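Telomerase reverse transcriptase (PDB 4LMO) forms the catalytic subunit of telomerase, which lengthens telomeres by copying an RNA template, and is represented here by its RNA-binding domain. Local coordinates at residues 77-82 against 132-137; 90-95 against 123-128; 114-119 against 234-239. One frame throughout, in Å; residues are numbered along the deposited sequence.

Contact 1. Residues 77-82 against 132-137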
loop_
_atom_site.group_PDB
_atom_site.type_symbol
_atom_site.label_atom_id
_atom_site.label_comp_id
_atom_site.label_asym_id
_atom_site.label_seq_id
_atom_site.Cartn_x
_atom_site.Cartn_y
_atom_site.Cartn_z
ATOM N N SER A 77 5.948 -7.077 13.200
ATOM C CA SER A 77 4.815 -7.780 13.797
ATOM C C SER A 77 3.772 -6.765 14.248
ATOM O O SER A 77 2.572 -6.972 14.055
ATOM C CB SER A 77 5.263 -8.622 14.993
ATOM O OG SER A 77 6.226 -9.585 14.610
ATOM N N GLN A 78 4.249 -5.670 14.839
ATOM C CA GLN A 78 3.408 -4.556 15.265
ATOM C C GLN A 78 2.672 -3.940 14.075
ATOM O O GLN A 78 1.466 -3.688 14.149
ATOM C CB GLN A 78 4.259 -3.498 15.973
ATOM C CG GLN A 78 3.467 -2.407 16.679
ATOM C CD GLN A 78 4.336 -1.250 17.144
ATOM O OE1 GLN A 78 3.856 -0.127 17.308
ATOM N NE2 GLN A 78 5.623 -1.516 17.359
ATOM N N LEU A 79 3.408 -3.711 12.986
ATOM C CA LEU A 79 2.854 -3.172 11.743
ATOM C C LEU A 79 1.693 -4.023 11.230
ATOM O O LEU A 79 0.638 -3.495 10.875
ATOM C CB LEU A 79 3.953 -3.061 10.674
ATOM C CG LEU A 79 3.667 -2.373 9.331
ATOM C CD1 LEU A 79 4.965 -1.910 8.679
ATOM C CD2 LEU A 79 2.889 -3.274 8.379
ATOM N N LEU A 80 1.898 -5.336 11.191
ATOM C CA LEU A 80 0.871 -6.267 10.737
ATOM C C LEU A 80 -0.338 -6.299 11.668
ATOM O O LEU A 80 -1.469 -6.467 11.215
ATOM C CB LEU A 80 1.450 -7.671 10.565
ATOM C CG LEU A 80 2.332 -7.901 9.336
ATOM C CD1 LEU A 80 3.049 -9.231 9.448
ATOM C CD2 LEU A 80 1.519 -7.850 8.050
ATOM N N ARG A 81 -0.088 -6.127 12.964
ATOM C CA ARG A 81 -1.143 -6.108 13.973
ATOM C C ARG A 81 -2.006 -4.856 13.820
ATOM O O ARG A 81 -3.235 -4.917 13.941
ATOM C CB ARG A 81 -0.517 -6.152 15.364
ATOM C CG ARG A 81 -1.275 -6.973 16.394
ATOM C CD ARG A 81 -0.289 -7.662 17.329
ATOM N NE ARG A 81 0.755 -6.740 17.781
ATOM C CZ ARG A 81 2.039 -7.057 17.930
ATOM N NH1 ARG A 81 2.471 -8.284 17.660
ATOM N NH2 ARG A 81 2.899 -6.136 18.342
ATOM N N GLN A 82 -1.352 -3.729 13.543
ATOM C CA GLN A 82 -2.039 -2.461 13.318
ATOM C C GLN A 82 -2.799 -2.461 11.992
ATOM O O GLN A 82 -3.826 -1.792 11.863
ATOM C CB GLN A 82 -1.053 -1.291 13.378
ATOM C CG GLN A 82 -0.506 -1.013 14.773
ATOM C CD GLN A 82 0.438 0.177 14.823
ATOM O OE1 GLN A 82 0.375 1.077 13.987
ATOM N NE2 GLN A 82 1.319 0.187 15.816
ATOM N N ALA A 132 -2.051 5.026 10.807
ATOM C CA ALA A 132 -2.692 3.978 11.603
ATOM C C ALA A 132 -1.919 2.655 11.599
ATOM O O ALA A 132 -2.017 1.874 12.550
ATOM C CB ALA A 132 -4.122 3.755 11.135
ATOM N N VAL A 133 -1.149 2.415 10.539
ATOM C CA VAL A 133 -0.488 1.121 10.342
ATOM C C VAL A 133 1.018 1.144 10.645
ATOM O O VAL A 133 1.520 0.255 11.336
ATOM C CB VAL A 133 -0.777 0.544 8.932
ATOM C CG1 VAL A 133 -0.035 -0.766 8.705
ATOM C CG2 VAL A 133 -2.274 0.337 8.738
ATOM N N ILE A 134 1.730 2.150 10.143
ATOM C CA ILE A 134 3.191 2.184 10.269
ATOM C C ILE A 134 3.626 2.667 11.654
ATOM O O ILE A 134 3.370 3.820 12.011
ATOM C CB ILE A 134 3.860 3.049 9.171
ATOM C CG1 ILE A 134 3.307 2.725 7.770
ATOM C CG2 ILE A 134 5.379 2.917 9.222
ATOM C CD1 ILE A 134 3.355 1.265 7.359
ATOM N N PRO A 135 4.285 1.786 12.440
ATOM C CA PRO A 135 4.779 2.189 13.760
ATOM C C PRO A 135 5.731 3.378 13.646
ATOM O O PRO A 135 6.587 3.400 12.759
ATOM C CB PRO A 135 5.524 0.945 14.257
ATOM C CG PRO A 135 4.916 -0.188 13.500
ATOM C CD PRO A 135 4.607 0.377 12.145
ATOM N N GLN A 136 5.561 4.354 14.537
ATOM C CA GLN A 136 6.292 5.624 14.479
ATOM C C GLN A 136 7.816 5.471 14.494
ATOM O O GLN A 136 8.519 6.221 13.811
ATOM C CB GLN A 136 5.812 6.571 15.594
ATOM C CG GLN A 136 6.640 7.841 15.809
ATOM C CD GLN A 136 6.707 8.757 14.593
ATOM O OE1 GLN A 136 5.780 8.815 13.780
ATOM N NE2 GLN A 136 7.812 9.487 14.468
ATOM N N GLU A 137 8.322 4.500 15.251
ATOM C CA GLU A 137 9.768 4.290 15.348
ATOM C C GLU A 137 10.422 3.872 14.028
ATOM O O GLU A 137 11.632 4.039 13.854
ATOM C CB GLU A 137 10.140 3.330 16.490
ATOM C CG GLU A 137 9.225 2.131 16.671
ATOM C CD GLU A 137 8.156 2.341 17.733
ATOM O OE1 GLU A 137 8.313 1.796 18.848
ATOM O OE2 GLU A 137 7.161 3.048 17.457
#
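In this mostly helical telomerase RNA-binding domain, the last two residues of helix 119-133 and the loop after it pack against one side of helix 73-85. Leu79, Gln82 and Pro135 carry most of the interface. Leu79 has CG anti to its backbone N (chi1 -173°), which sets its two methyls against Ile134 and Val133. Leu79 CD1 meets CD1 of Ile134 at 3.8 Å, the two side chains lying side by side, and Leu79 CD2 meets Val133 CG1 at 3.9 Å. Pro135 crosses Leu79 at about a right angle and sets its CD 3.8 Å from Leu79 CB. Further round the proline ring, Gln78 CD lies 3.8 Å from Pro135 CB as the extended side chain slides past. One turn further on, Gln82 points at the helix end. Gln82 CB is 3.4 Å from Ala132 O, and the end of the extended side chain lies beside Ala132 O and Val133 O, the last two carbonyls of the helix. Leu208 and Phe212 of helix 191-220 touch Ile134 and Val133 respectively, extending the apolar core. Val133 also reaches backbone: its CG1, anti to N, rests 3.6 Å from Leu79 O.

Contact 2. Residues 90-95 against 123-128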
loop_
_atom_site.group_PDB
_atom_site.type_symbol
_atom_site.label_atom_id
_atom_site.label_comp_id
_atom_site.label_asym_id
_atom_site.label_seq_id
_atom_site.Cartn_x
_atom_site.Cartn_y
_atom_site.Cartn_z
ATOM N N ARG A 90 -13.989 2.606 7.343
ATOM C CA ARG A 90 -14.198 3.863 8.067
ATOM C C ARG A 90 -13.335 4.995 7.507
ATOM O O ARG A 90 -13.828 6.101 7.280
ATOM C CB ARG A 90 -13.915 3.701 9.563
ATOM C CG ARG A 90 -15.037 3.083 10.379
ATOM C CD ARG A 90 -15.022 3.648 11.792
ATOM N NE ARG A 90 -15.521 2.699 12.788
ATOM C CZ ARG A 90 -14.749 1.986 13.607
ATOM N NH1 ARG A 90 -13.427 2.105 13.566
ATOM N NH2 ARG A 90 -15.303 1.152 14.479
ATOM N N LEU A 91 -12.053 4.709 7.281
ATOM C CA LEU A 91 -11.115 5.707 6.763
ATOM C C LEU A 91 -11.435 6.150 5.332
ATOM O O LEU A 91 -11.226 7.309 4.984
ATOM C CB LEU A 91 -9.667 5.217 6.881
ATOM C CG LEU A 91 -9.103 5.099 8.303
ATOM C CD1 LEU A 91 -7.767 4.373 8.292
ATOM C CD2 LEU A 91 -8.966 6.460 8.976
ATOM N N LEU A 92 -11.942 5.231 4.514
ATOM C CA LEU A 92 -12.469 5.582 3.196
ATOM C C LEU A 92 -13.754 6.405 3.331
ATOM O O LEU A 92 -13.983 7.340 2.561
ATOM C CB LEU A 92 -12.733 4.326 2.358
ATOM C CG LEU A 92 -11.549 3.595 1.711
ATOM C CD1 LEU A 92 -11.938 2.175 1.329
ATOM C CD2 LEU A 92 -11.003 4.348 0.505
ATOM N N GLN A 93 -14.579 6.051 4.317
ATOM C CA GLN A 93 -15.853 6.728 4.557
ATOM C C GLN A 93 -15.691 8.116 5.164
ATOM O O GLN A 93 -16.599 8.943 5.079
ATOM C CB GLN A 93 -16.769 5.874 5.439
ATOM C CG GLN A 93 -17.552 4.815 4.675
ATOM C CD GLN A 93 -18.457 5.404 3.605
ATOM O OE1 GLN A 93 -18.287 5.133 2.419
ATOM N NE2 GLN A 93 -19.413 6.224 4.022
ATOM N N LYS A 94 -14.540 8.367 5.780
ATOM C CA LYS A 94 -14.266 9.676 6.363
ATOM C C LYS A 94 -13.257 10.482 5.533
ATOM O O LYS A 94 -12.766 11.523 5.981
ATOM C CB LYS A 94 -13.842 9.542 7.835
ATOM C CG LYS A 94 -12.417 9.054 8.061
ATOM C CD LYS A 94 -12.289 8.208 9.323
ATOM C CE LYS A 94 -12.479 9.009 10.604
ATOM N NZ LYS A 94 -12.009 8.242 11.792
ATOM N N THR A 95 -12.963 10.001 4.324
ATOM C CA THR A 95 -12.130 10.746 3.370
ATOM C C THR A 95 -12.813 10.932 2.015
ATOM O O THR A 95 -12.855 12.045 1.497
ATOM C CB THR A 95 -10.718 10.137 3.180
ATOM O OG1 THR A 95 -10.821 8.749 2.843
ATOM C CG2 THR A 95 -9.878 10.297 4.449
ATOM N N TYR A 123 -4.975 10.929 -1.400
ATOM C CA TYR A 123 -3.870 11.198 -0.484
ATOM C C TYR A 123 -4.300 11.130 0.987
ATOM O O TYR A 123 -3.631 10.489 1.794
ATOM C CB TYR A 123 -3.187 12.537 -0.782
ATOM C CG TYR A 123 -2.230 12.952 0.311
ATOM C CD1 TYR A 123 -1.000 12.310 0.467
ATOM C CD2 TYR A 123 -2.567 13.962 1.212
ATOM C CE1 TYR A 123 -0.125 12.672 1.480
ATOM C CE2 TYR A 123 -1.701 14.331 2.231
ATOM C CZ TYR A 123 -0.482 13.683 2.360
ATOM O OH TYR A 123 0.380 14.048 3.368
ATOM N N LEU A 124 -5.399 11.800 1.333
ATOM C CA LEU A 124 -5.857 11.847 2.723
ATOM C C LEU A 124 -6.125 10.447 3.279
ATOM O O LEU A 124 -5.699 10.123 4.389
ATOM C CB LEU A 124 -7.093 12.744 2.871
ATOM C CG LEU A 124 -6.912 14.244 2.614
ATOM C CD1 LEU A 124 -8.267 14.934 2.510
ATOM C CD2 LEU A 124 -6.046 14.903 3.681
ATOM N N PHE A 125 -6.816 9.621 2.495
ATOM C CA PHE A 125 -7.039 8.217 2.839
ATOM C C PHE A 125 -5.725 7.461 3.043
ATOM O O PHE A 125 -5.531 6.811 4.069
ATOM C CB PHE A 125 -7.884 7.514 1.772
ATOM C CG PHE A 125 -7.828 6.011 1.847
ATOM C CD1 PHE A 125 -8.417 5.329 2.911
ATOM C CD2 PHE A 125 -7.175 5.276 0.862
ATOM C CE1 PHE A 125 -8.357 3.947 2.985
ATOM C CE2 PHE A 125 -7.116 3.894 0.929
ATOM C CZ PHE A 125 -7.712 3.228 1.990
ATOM N N VAL A 126 -4.835 7.553 2.060
ATOM C CA VAL A 126 -3.535 6.886 2.119
ATOM C C VAL A 126 -2.685 7.417 3.278
ATOM O O VAL A 126 -1.955 6.657 3.921
ATOM C CB VAL A 126 -2.801 6.980 0.758
ATOM C CG1 VAL A 126 -1.291 7.090 0.927
ATOM C CG2 VAL A 126 -3.170 5.792 -0.119
ATOM N N ARG A 127 -2.811 8.717 3.550
ATOM C CA ARG A 127 -2.102 9.363 4.653
ATOM C C ARG A 127 -2.561 8.824 6.004
ATOM O O ARG A 127 -1.734 8.540 6.873
ATOM C CB ARG A 127 -2.300 10.880 4.610
ATOM C CG ARG A 127 -1.341 11.658 5.497
ATOM C CD ARG A 127 -1.848 13.061 5.773
ATOM N NE ARG A 127 -2.966 13.061 6.716
ATOM C CZ ARG A 127 -3.739 14.115 6.971
ATOM N NH1 ARG A 127 -3.532 15.272 6.353
ATOM N NH2 ARG A 127 -4.726 14.010 7.848
ATOM N N GLU A 128 -3.877 8.692 6.171
ATOM C CA GLU A 128 -4.457 8.164 7.407
ATOM C C GLU A 128 -4.096 6.697 7.618
ATOM O O GLU A 128 -3.909 6.257 8.755
ATOM C CB GLU A 128 -5.981 8.344 7.430
ATOM C CG GLU A 128 -6.461 9.789 7.531
ATOM C CD GLU A 128 -5.821 10.559 8.674
ATOM O OE1 GLU A 128 -5.717 10.017 9.794
ATOM O OE2 GLU A 128 -5.421 11.718 8.452
#
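Two N-H groups of Arg127 grip Glu128 OE2, one firmly and one weakly. Arg127 NH2 makes a very short salt bridge of 2.5 Å to Glu128 OE2, close to the guanidinium plane, and the bond from NE is weak. Because the Glu128 chain bends at chi2 (-52°), its carboxylate turns off to this neighbour, and it is Glu128 CB that meets the facing helix, 3.9 Å from Leu91 CD2. The interface joins the end of helix 88-93 to helix 119-133 and centres on Phe125. With CG anti to the backbone N, the ring reaches across to the shorter helix, where Leu92 CD2 sits 3.5 Å from the Phe125 ring centroid and only 7° off the ring normal, a CH-pi contact over the face. The rim is approached near its plane by the backbone of Leu91, whose C lies 4.0 Å from Phe125 CD1. Beyond the helix end, Thr95 folds back: its OG1, in the crowded position between N and the carbonyl carbon, donates to Leu91 O at 2.6 Å, in the carbonyl plane on a lone pair. Thr95 OG1 also lies 3.4 Å from Phe125 CB, and CG2 packs near Phe125 N and Leu124 CB. Leu216 and Cys220 of helix 191-220 also touch Phe125. No hydrogen bond crosses between the two segments; the side-chain hydrogen bonds described stay within their own segments, so cohesion rests on apolar and CH-pi packing.

Contact 3. Residues 114-119 against 234-239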
loop_
_atom_site.group_PDB
_atom_site.type_symbol
_atom_site.label_atom_id
_atom_site.label_comp_id
_atom_site.label_asym_id
_atom_site.label_seq_id
_atom_site.Cartn_x
_atom_site.Cartn_y
_atom_site.Cartn_z
ATOM N N PRO A 114 -20.300 11.649 -11.570
ATOM C CA PRO A 114 -19.562 12.689 -10.840
ATOM C C PRO A 114 -18.954 12.215 -9.516
ATOM O O PRO A 114 -18.146 12.935 -8.925
ATOM C CB PRO A 114 -20.633 13.753 -10.552
ATOM C CG PRO A 114 -21.790 13.414 -11.431
ATOM C CD PRO A 114 -21.747 11.927 -11.567
ATOM N N GLN A 115 -19.338 11.026 -9.054
ATOM C CA GLN A 115 -18.895 10.531 -7.750
ATOM C C GLN A 115 -17.526 9.849 -7.808
ATOM O O GLN A 115 -17.409 8.637 -7.600
ATOM C CB GLN A 115 -19.943 9.604 -7.127
ATOM C CG GLN A 115 -19.806 9.464 -5.618
ATOM C CD GLN A 115 -20.624 8.324 -5.049
ATOM O OE1 GLN A 115 -21.799 8.150 -5.381
ATOM N NE2 GLN A 115 -20.006 7.543 -4.175
ATOM N N HIS A 116 -16.499 10.641 -8.092
ATOM C CA HIS A 116 -15.119 10.164 -8.084
ATOM C C HIS A 116 -14.307 10.908 -7.056
ATOM O O HIS A 116 -14.726 11.957 -6.567
ATOM C CB HIS A 116 -14.495 10.284 -9.475
ATOM C CG HIS A 116 -14.614 11.660 -10.085
ATOM N ND1 HIS A 116 -13.599 12.540 -10.088
ATOM C CD2 HIS A 116 -15.681 12.288 -10.721
ATOM C CE1 HIS A 116 -13.991 13.674 -10.696
ATOM N NE2 HIS A 116 -15.266 13.519 -11.081
ATOM N N CYS A 117 -13.145 10.364 -6.710
ATOM C CA CYS A 117 -12.269 10.972 -5.714
ATOM C C CYS A 117 -11.079 11.666 -6.362
ATOM O O CYS A 117 -10.347 11.056 -7.143
ATOM C CB CYS A 117 -11.774 9.918 -4.723
ATOM S SG CYS A 117 -13.095 8.973 -3.929
ATOM N N GLY A 118 -10.891 12.942 -6.036
ATOM C CA GLY A 118 -9.714 13.684 -6.478
ATOM C C GLY A 118 -8.462 13.148 -5.812
ATOM O O GLY A 118 -8.527 12.607 -4.706
ATOM N N SER A 119 -7.321 13.299 -6.480
ATOM C CA SER A 119 -6.045 12.749 -5.996
ATOM C C SER A 119 -5.675 13.196 -4.581
ATOM O O SER A 119 -4.985 12.474 -3.856
ATOM C CB SER A 119 -4.911 13.079 -6.969
ATOM O OG SER A 119 -4.799 14.478 -7.162
ATOM N N ARG A 234 -9.436 10.001 -13.452
ATOM C CA ARG A 234 -10.434 9.971 -12.384
ATOM C C ARG A 234 -10.315 8.697 -11.547
ATOM O O ARG A 234 -10.270 7.595 -12.093
ATOM C CB ARG A 234 -11.849 10.077 -12.963
ATOM C CG ARG A 234 -12.226 11.457 -13.482
ATOM C CD ARG A 234 -13.645 11.463 -14.026
ATOM N NE ARG A 234 -14.090 12.802 -14.414
ATOM C CZ ARG A 234 -15.311 13.094 -14.859
ATOM N NH1 ARG A 234 -16.233 12.147 -14.976
ATOM N NH2 ARG A 234 -15.614 14.343 -15.185
ATOM N N PHE A 235 -10.267 8.858 -10.226
ATOM C CA PHE A 235 -10.269 7.731 -9.296
ATOM C C PHE A 235 -11.671 7.488 -8.750
ATOM O O PHE A 235 -12.223 8.343 -8.061
ATOM C CB PHE A 235 -9.342 7.998 -8.108
ATOM C CG PHE A 235 -7.888 8.061 -8.461
ATOM C CD1 PHE A 235 -7.261 9.285 -8.648
ATOM C CD2 PHE A 235 -7.136 6.896 -8.579
ATOM C CE1 PHE A 235 -5.912 9.351 -8.960
ATOM C CE2 PHE A 235 -5.788 6.954 -8.893
ATOM C CZ PHE A 235 -5.175 8.183 -9.083
ATOM N N TYR A 236 -12.240 6.324 -9.045
ATOM C CA TYR A 236 -13.510 5.930 -8.445
ATOM C C TYR A 236 -13.277 4.909 -7.340
ATOM O O TYR A 236 -12.523 3.955 -7.529
ATOM C CB TYR A 236 -14.451 5.329 -9.495
ATOM C CG TYR A 236 -15.035 6.323 -10.473
ATOM C CD1 TYR A 236 -16.270 6.926 -10.234
ATOM C CD2 TYR A 236 -14.357 6.650 -11.648
ATOM C CE1 TYR A 236 -16.808 7.834 -11.135
ATOM C CE2 TYR A 236 -14.886 7.557 -12.552
ATOM C CZ TYR A 236 -16.109 8.144 -12.293
ATOM O OH TYR A 236 -16.627 9.042 -13.197
ATOM N N ARG A 237 -13.919 5.109 -6.192
ATOM C CA ARG A 237 -14.024 4.053 -5.185
ATOM C C ARG A 237 -14.535 2.814 -5.910
ATOM O O ARG A 237 -15.500 2.902 -6.679
ATOM C CB ARG A 237 -15.007 4.445 -4.083
ATOM C CG ARG A 237 -14.555 5.572 -3.163
ATOM C CD ARG A 237 -13.800 5.061 -1.945
ATOM N NE ARG A 237 -14.538 4.021 -1.229
ATOM C CZ ARG A 237 -15.281 4.218 -0.144
ATOM N NH1 ARG A 237 -15.401 5.427 0.388
ATOM N NH2 ARG A 237 -15.905 3.190 0.417
ATOM N N GLN A 238 -13.893 1.670 -5.685
ATOM C CA GLN A 238 -14.199 0.467 -6.466
ATOM C C GLN A 238 -15.677 0.060 -6.385
ATOM O O GLN A 238 -16.202 -0.552 -7.315
ATOM C CB GLN A 238 -13.258 -0.700 -6.112
ATOM C CG GLN A 238 -13.894 -1.872 -5.374
ATOM C CD GLN A 238 -13.729 -1.793 -3.873
ATOM O OE1 GLN A 238 -12.776 -1.193 -3.372
ATOM N NE2 GLN A 238 -14.652 -2.410 -3.145
ATOM N N GLU A 239 -16.335 0.420 -5.283
ATOM C CA GLU A 239 -17.769 0.177 -5.102
ATOM C C GLU A 239 -18.598 0.968 -6.112
ATOM O O GLU A 239 -19.550 0.438 -6.690
ATOM C CB GLU A 239 -18.220 0.530 -3.680
ATOM C CG GLU A 239 -17.591 -0.307 -2.573
ATOM C CD GLU A 239 -16.316 0.300 -2.014
ATOM O OE1 GLU A 239 -15.648 1.086 -2.726
ATOM O OE2 GLU A 239 -15.979 -0.015 -0.852
HETATM O O HOH W 1 -15.443 7.411 -5.811
#
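Strand 234-237, one arm of the antiparallel beta-hairpin with strand 221-224, is crossed by the irregular loop that leads into helix 119-133; the two directions differ by 111°. The polar links across the contact run through backbone. Cys117 N donates to Phe235 O at 2.6 Å, nearly along the C=O axis. On one flank of that bond a water donates to Gln115 O and accepts from Arg237 N, bridging the inverse gamma turn centred on Gln115 to the end of the strand. The Arg237 side chain, bent at chi2 and chi3, bonds through NH1 to Cys96 O and forms a weakly bonded salt bridge with Glu239.

Flat groups supply the second kind of contact, and His116 serves two of them. Its chi1 of 53° puts CG between the backbone N and the carbonyl carbon. The extended Arg234 chain then lies over the imidazole, with Arg234 CD 3.9 Å from the His116 ring centroid and the guanidinium stacked flat on it, planes 11° apart. His116 CB in turn sits over the Tyr236 ring, 3.8 Å from its centroid, a CH-pi contact; the Tyr236 hydroxyl is hydrogen-bonded to Leu113 O. An alanine at His116 would keep CB over the tyrosine but remove the imidazole, and the Arg234 guanidinium would probably be less firmly held.

Van der Waals packing completes the join. Phe235 CB lies 3.4 Å from Cys117 O, and that oxygen meets the phenyl ring at its edge. Cys117 SG, disulfide-bonded to Cys96, lies 3.8 Å from Arg237 CG.

From the N terminus, residues 77-82, 90-95 and 114-119 come first and open contacts 1, 2 and 3 in turn. Helix 119-133 then closes contact 2 at 123-128 and, with its trailing loop, contact 1 at 132-137, so contact 2 nests within contact 1 and the successive helices 73-85 and 88-93 are both tied to this one helix. Contact 3 closes only at 234-239, far along the chain, and crosses both others, joining the loop before helix 119-133 to the hairpin near the C terminus. Contacts 2 and 3 touch, Leu92 O lying 3.2 Å from Arg237 NH1, while contact 1 sits on the other side of the chain's centre from contact 3, about 28 Å away between centres.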